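Local atomic coordinates of lectin-related NK cell receptor LY49L1 (Mus musculus, PDB entry 3G8K), a protein that acts as a natural killer cell surface receptor of the Ly49 family, whose C-type lectin-like domain probably recognises MHC class I molecules. Residues A[74-79]-A[93-98]. The protein carries 1 engineered substitution. Sequence-based numbering, arbitrary orientation.
Sequences KDWAWI and YNIRDG
Trp76 meets Tyr93, Ile95 and Gly98 where strand 75-78 of the C-type lectin-like domain faces the loop that leads into strand 100-104. The tight part lies around the buried indole of Trp76, long and flat enough to bridge the gap: the nearest CA atoms, those of Trp76 and Tyr93, are 9.5 Å apart. With CG anti to its carbonyl carbon (chi1 -73°), Trp76 reaches toward the loop. Tyr93 turns a ring edge to the face of the five-membered indole ring in an edge-to-face pair, planes at 61°, while its CB lies 4.0 Å from Trp76 CZ2. Tyr69 makes a further edge-to-face pair with the indole.

Gly98 has no CB, as its backbone angles require, because the carbonyl O of Asp97 would crowd one; its own O accepts a hydrogen bond from Asn110 ND2. Toward solvent the contact is looser: exposed Ile95 meets the indole through its branch methyl CG2, 4.0 Å from Trp76 CZ2, and Asn94 OD1 accepts from Arg96 N in an Asx turn. A water joins the halves, accepting from Trp76 NE1 in the ring plane at 3.1 Å and donating weakly to Tyr93 O. At the edge of the six-membered ring, Gly98 O lies near the indole plane, 3.6 Å from Trp76 CH2.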
ATOM      1  N   LYS A  74      11.895  26.714  18.781  1.00 41.29           N
ATOM      2  CA  LYS A  74      11.745  27.714  17.701  1.00 40.28           C
ATOM      3  C   LYS A  74      11.827  27.059  16.332  1.00 38.98           C
ATOM      4  O   LYS A  74      12.458  27.583  15.431  1.00 38.48           O
ATOM      5  CB  LYS A  74      12.719  28.926  17.820  1.00 42.14           C
ATOM      6  CG  LYS A  74      12.596  29.841  19.084  1.00 44.26           C
ATOM      7  CD  LYS A  74      13.817  29.588  20.070  1.00 47.88           C
ATOM      8  CE  LYS A  74      13.919  30.541  21.306  1.00 47.68           C
ATOM      9  NZ  LYS A  74      14.814  31.785  21.098  1.00 47.60           N
ATOM     10  N   ASP A  75      11.181  25.899  16.174  1.00 37.52           N
ATOM     11  CA  ASP A  75      11.347  25.072  14.969  1.00 35.98           C
ATOM     12  C   ASP A  75      10.273  24.003  14.943  1.00 33.87           C
ATOM     13  O   ASP A  75       9.635  23.733  15.952  1.00 32.49           O
ATOM     14  CB  ASP A  75      12.758  24.430  14.932  1.00 37.37           C
ATOM     15  CG  ASP A  75      13.388  24.416  13.520  1.00 40.67           C
ATOM     16  OD1 ASP A  75      12.733  24.784  12.521  1.00 43.67           O
ATOM     17  OD2 ASP A  75      14.584  24.033  13.415  1.00 45.13           O
ATOM     18  N   TRP A  76      10.076  23.425  13.765  1.00 32.73           N
ATOM     19  CA  TRP A  76       9.230  22.278  13.551  1.00 30.85           C
ATOM     20  C   TRP A  76       9.914  21.094  14.168  1.00 30.56           C
ATOM     21  O   TRP A  76      11.128  20.931  14.008  1.00 31.23           O
ATOM     22  CB  TRP A  76       8.984  22.063  12.042  1.00 30.22           C
ATOM     23  CG  TRP A  76       8.065  23.109  11.526  1.00 28.56           C
ATOM     24  CD1 TRP A  76       8.414  24.339  11.117  1.00 27.29           C
ATOM     25  CD2 TRP A  76       6.634  23.042  11.443  1.00 25.48           C
ATOM     26  NE1 TRP A  76       7.311  25.069  10.782  1.00 29.32           N
ATOM     27  CE2 TRP A  76       6.193  24.300  10.985  1.00 26.30           C
ATOM     28  CE3 TRP A  76       5.687  22.042  11.708  1.00 21.31           C
ATOM     29  CZ2 TRP A  76       4.867  24.572  10.729  1.00 26.31           C
ATOM     30  CZ3 TRP A  76       4.371  22.318  11.470  1.00 24.82           C
ATOM     31  CH2 TRP A  76       3.977  23.569  10.980  1.00 26.71           C
ATOM     32  N   ALA A  77       9.161  20.279  14.898  1.00 28.18           N
ATOM     33  CA  ALA A  77       9.753  19.145  15.572  1.00 27.82           C
ATOM     34  C   ALA A  77       8.933  17.865  15.469  1.00 27.22           C
ATOM     35  O   ALA A  77       7.695  17.911  15.584  1.00 25.38           O
ATOM     36  CB  ALA A  77      10.090  19.473  17.022  1.00 27.93           C
ATOM     37  N   TRP A  78       9.605  16.736  15.188  1.00 25.76           N
ATOM     38  CA  TRP A  78       8.914  15.414  15.155  1.00 26.50           C
ATOM     39  C   TRP A  78       8.480  15.083  16.598  1.00 28.58           C
ATOM     40  O   TRP A  78       9.168  15.427  17.546  1.00 29.55           O
ATOM     41  CB  TRP A  78       9.821  14.326  14.502  1.00 22.88           C
ATOM     42  CG  TRP A  78      10.142  14.640  12.978  1.00 20.04           C
ATOM     43  CD1 TRP A  78      11.326  15.159  12.457  1.00 15.76           C
ATOM     44  CD2 TRP A  78       9.257  14.453  11.865  1.00 14.51           C
ATOM     45  NE1 TRP A  78      11.196  15.353  11.091  1.00 18.66           N
ATOM     46  CE2 TRP A  78       9.929  14.888  10.706  1.00 18.18           C
ATOM     47  CE3 TRP A  78       7.906  13.972  11.755  1.00 15.38           C
ATOM     48  CZ2 TRP A  78       9.335  14.843   9.429  1.00 15.20           C
ATOM     49  CZ3 TRP A  78       7.338  13.942  10.467  1.00 15.79           C
ATOM     50  CH2 TRP A  78       8.034  14.366   9.342  1.00 18.62           C
ATOM     51  N   ILE A  79       7.314  14.492  16.799  1.00 32.43           N
ATOM     52  CA  ILE A  79       6.888  14.167  18.175  1.00 33.72           C
ATOM     53  C   ILE A  79       7.889  13.308  18.979  1.00 35.92           C
ATOM     54  O   ILE A  79       8.671  12.501  18.417  1.00 37.59           O
ATOM     55  CB  ILE A  79       5.421  13.595  18.271  1.00 34.14           C
ATOM     56  CG1 ILE A  79       5.233  12.345  17.426  1.00 33.53           C
ATOM     57  CG2 ILE A  79       4.408  14.681  17.923  1.00 36.48           C
ATOM     58  CD1 ILE A  79       3.878  11.706  17.618  1.00 31.94           C
ATOM     59  N   TYR A  93       6.842  27.537   5.361  1.00 36.11           N
ATOM     60  CA  TYR A  93       5.744  27.321   6.309  1.00 34.31           C
ATOM     61  C   TYR A  93       5.452  28.563   7.166  1.00 33.96           C
ATOM     62  O   TYR A  93       6.291  29.049   7.944  1.00 35.64           O
ATOM     63  CB  TYR A  93       5.915  26.021   7.163  1.00 32.79           C
ATOM     64  CG  TYR A  93       6.302  24.797   6.346  1.00 29.03           C
ATOM     65  CD1 TYR A  93       5.420  24.251   5.448  1.00 21.90           C
ATOM     66  CD2 TYR A  93       7.605  24.260   6.410  1.00 28.48           C
ATOM     67  CE1 TYR A  93       5.757  23.176   4.676  1.00 20.86           C
ATOM     68  CE2 TYR A  93       7.978  23.178   5.592  1.00 22.35           C
ATOM     69  CZ  TYR A  93       7.032  22.639   4.747  1.00 27.39           C
ATOM     70  OH  TYR A  93       7.347  21.618   3.924  1.00 26.97           O
ATOM     71  N   ASN A  94       4.267  29.106   6.973  1.00 32.92           N
ATOM     72  CA  ASN A  94       3.811  30.215   7.783  1.00 33.51           C
ATOM     73  C   ASN A  94       3.040  29.690   8.979  1.00 30.80           C
ATOM     74  O   ASN A  94       2.001  29.120   8.785  1.00 31.54           O
ATOM     75  CB  ASN A  94       2.936  31.139   6.928  1.00 34.02           C
ATOM     76  CG  ASN A  94       2.702  32.482   7.594  1.00 36.96           C
ATOM     77  OD1 ASN A  94       2.908  32.641   8.811  1.00 39.49           O
ATOM     78  ND2 ASN A  94       2.316  33.468   6.802  1.00 40.90           N
ATOM     79  N   ILE A  95       3.534  29.841  10.214  1.00 30.78           N
ATOM     80  CA  ILE A  95       2.818  29.277  11.405  1.00 29.58           C
ATOM     81  C   ILE A  95       1.485  29.968  11.741  1.00 31.11           C
ATOM     82  O   ILE A  95       0.694  29.448  12.545  1.00 30.83           O
ATOM     83  CB  ILE A  95       3.726  29.170  12.700  1.00 30.27           C
ATOM     84  CG1 ILE A  95       4.156  30.539  13.214  1.00 29.50           C
ATOM     85  CG2 ILE A  95       4.874  28.140  12.489  1.00 28.31           C
ATOM     86  CD1 ILE A  95       4.550  30.577  14.684  1.00 27.37           C
ATOM     87  N   ARG A  96       1.244  31.128  11.102  1.00 32.35           N
ATOM     88  CA  ARG A  96       0.010  31.914  11.188  1.00 32.93           C
ATOM     89  C   ARG A  96      -1.135  31.172  10.530  1.00 32.40           C
ATOM     90  O   ARG A  96      -2.268  31.286  10.976  1.00 33.49           O
ATOM     91  CB  ARG A  96       0.177  33.242  10.461  1.00 34.23           C
ATOM     92  CG  ARG A  96       0.744  34.370  11.286  1.00 40.28           C
ATOM     93  CD  ARG A  96       1.155  35.514  10.353  1.00 48.90           C
ATOM     94  NE  ARG A  96       1.785  36.628  11.069  1.00 55.86           N
ATOM     95  CZ  ARG A  96       2.804  37.366  10.610  1.00 59.31           C
ATOM     96  NH1 ARG A  96       3.376  37.122   9.418  1.00 59.25           N
ATOM     97  NH2 ARG A  96       3.279  38.341  11.379  1.00 61.27           N
ATOM     98  N   ASP A  97      -0.808  30.475   9.435  1.00 32.57           N
ATOM     99  CA  ASP A  97      -1.665  29.550   8.699  1.00 32.00           C
ATOM    100  C   ASP A  97      -1.676  28.083   9.193  1.00 30.77           C
ATOM    101  O   ASP A  97      -2.300  27.225   8.543  1.00 31.07           O
ATOM    102  CB  ASP A  97      -1.307  29.541   7.231  1.00 32.71           C
ATOM    103  CG  ASP A  97      -1.079  30.942   6.662  1.00 37.07           C
ATOM    104  OD1 ASP A  97      -1.659  31.944   7.186  1.00 37.14           O
ATOM    105  OD2 ASP A  97      -0.272  31.008   5.694  1.00 40.86           O
ATOM    106  N   GLY A  98      -1.024  27.789  10.313  1.00 29.54           N
ATOM    107  CA  GLY A  98      -1.065  26.425  10.879  1.00 27.68           C
ATOM    108  C   GLY A  98       0.202  25.884  11.502  1.00 26.07           C
ATOM    109  O   GLY A  98       1.303  25.944  10.903  1.00 23.73           O
TER
HETATM  110  O   HOH W   1       8.534  27.877  10.077  1.00 42.25           O